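Local coordinates for single-stranded DNA-binding protein DdrB (Deinococcus radiodurans, PDB 4NOE), which binds single-stranded DNA and, as a DNA damage response protein, assists the accurate annealing of complementary strands, at residues 60-63 against 64-67. Residues are numbered along the deposited sequence; the frame is centred on the assembly and turned at random.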
loop_
_atom_site.group_PDB
_atom_site.type_symbol
_atom_site.label_atom_id
_atom_site.label_comp_id
_atom_site.label_asym_id
_atom_site.label_seq_id
_atom_site.Cartn_x
_atom_site.Cartn_y
_atom_site.Cartn_z
ATOM N N PHE E 60 11.174 -38.850 6.904
ATOM C CA PHE E 60 10.201 -38.087 7.665
ATOM C C PHE E 60 8.794 -38.654 7.479
ATOM O O PHE E 60 8.396 -39.009 6.370
ATOM C CB PHE E 60 10.238 -36.623 7.231
ATOM C CG PHE E 60 9.355 -35.739 8.038
ATOM C CD1 PHE E 60 9.723 -35.352 9.312
ATOM C CD2 PHE E 60 8.148 -35.289 7.521
ATOM C CE1 PHE E 60 8.903 -34.523 10.061
ATOM C CE2 PHE E 60 7.326 -34.478 8.264
ATOM C CZ PHE E 60 7.703 -34.093 9.540
ATOM N N ASP E 61 8.035 -38.740 8.564
ATOM C CA ASP E 61 6.659 -39.201 8.450
ATOM C C ASP E 61 5.771 -37.996 8.177
ATOM O O ASP E 61 5.399 -37.259 9.095
ATOM C CB ASP E 61 6.225 -39.928 9.721
ATOM C CG ASP E 61 4.890 -40.639 9.563
ATOM O OD1 ASP E 61 4.156 -40.358 8.581
ATOM O OD2 ASP E 61 4.568 -41.479 10.434
ATOM N N TRP E 62 5.431 -37.802 6.909
ATOM C CA TRP E 62 4.654 -36.637 6.509
ATOM C C TRP E 62 3.237 -36.665 7.062
ATOM O O TRP E 62 2.584 -35.619 7.145
ATOM C CB TRP E 62 4.661 -36.480 4.982
ATOM C CG TRP E 62 6.022 -36.051 4.446
ATOM C CD1 TRP E 62 6.989 -36.861 3.930
ATOM C CD2 TRP E 62 6.560 -34.718 4.418
ATOM N NE1 TRP E 62 8.087 -36.117 3.568
ATOM C CE2 TRP E 62 7.851 -34.799 3.854
ATOM C CE3 TRP E 62 6.069 -33.464 4.802
ATOM C CZ2 TRP E 62 8.664 -33.669 3.658
ATOM C CZ3 TRP E 62 6.880 -32.336 4.617
ATOM C CH2 TRP E 62 8.164 -32.451 4.045
ATOM N N SER E 63 2.757 -37.844 7.461
ATOM C CA SER E 63 1.408 -37.932 8.032
ATOM C C SER E 63 1.322 -37.185 9.367
ATOM O O SER E 63 0.227 -36.808 9.808
ATOM C CB SER E 63 0.959 -39.394 8.200
ATOM O OG SER E 63 1.590 -39.999 9.322
ATOM N N LEU E 64 2.468 -36.960 10.004
ATOM C CA LEU E 64 2.501 -36.165 11.235
ATOM C C LEU E 64 1.898 -34.783 11.008
ATOM O O LEU E 64 1.219 -34.255 11.894
ATOM C CB LEU E 64 3.923 -36.063 11.803
ATOM C CG LEU E 64 4.453 -37.351 12.445
ATOM C CD1 LEU E 64 5.965 -37.286 12.692
ATOM C CD2 LEU E 64 3.715 -37.638 13.753
ATOM N N ILE E 65 2.106 -34.208 9.820
ATOM C CA ILE E 65 1.511 -32.894 9.539
ATOM C C ILE E 65 0.398 -32.962 8.503
ATOM O O ILE E 65 0.095 -31.955 7.844
ATOM C CB ILE E 65 2.552 -31.845 9.096
ATOM C CG1 ILE E 65 3.188 -32.229 7.759
ATOM C CG2 ILE E 65 3.612 -31.647 10.183
ATOM C CD1 ILE E 65 4.140 -31.151 7.186
ATOM N N GLY E 66 -0.206 -34.146 8.358
ATOM C CA GLY E 66 -1.343 -34.319 7.456
ATOM C C GLY E 66 -0.972 -34.289 5.979
ATOM O O GLY E 66 -1.822 -34.039 5.117
ATOM N N ALA E 67 0.298 -34.549 5.689
ATOM C CA ALA E 67 0.798 -34.505 4.326
ATOM C C ALA E 67 1.133 -35.913 3.846
ATOM O O ALA E 67 1.180 -36.856 4.650
ATOM C CB ALA E 67 2.028 -33.605 4.255
#
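Trp62 and Ala67 are joined through the carbonyl oxygen of Trp62, which accepts Ala67 N at 2.9 Å and Ile65 N at 3.1 Å. The two N-H groups reach it from opposite faces of the carbonyl plane, so one buried oxygen is gripped twice. Leu64 N bonds to Asp61 O and Gly66 N to Ser63 O; these two bonds and that of Ile65 N each span three residues, as in a 3-10 turn, whereas Ala67 N reaches back five. With Gly66 at a positive phi of 72°, a value that favours glycine, the geometry fits a Schellman motif.

Ahead of these bonds, Asp61 forms an Asx turn with Ser63. Its CG lies anti to the backbone N (chi1 -170°), which carries OD1 forward to accept both Ser63 OG, at 2.7 Å, and Ser63 N, at 3.1 Å, from the same face of the carboxylate. The other oxygen, OD2, is engaged in a salt bridge with Arg33 of helix 28-37. An asparagine in place of Asp61 would probably weaken the link to that helix, leaving the Arg33 guanidinium without its charged mate.

Apolar groups pack around this polar frame. Ile65 runs alongside the indole of Trp62, Ile65 CD1 meeting the ring edge near its plane, 3.8 Å from Trp62 CE3. Phe60 turns an edge to one indole face, its CD2 3.5 Å above the plane and over the ring centre; Tyr107 and Phe135 add further aromatic contacts. Leu64 CD1 lies beside the Asp61 CB methylene, and Leu64 also packs on Leu29 and Arg33.

The turn thus connects helix 28-37 with the aromatic core against the mixed sheet; Trp62 O alone satisfies two N-H groups of buried residues, while Asp61 OD1 takes both polar groups of Ser63.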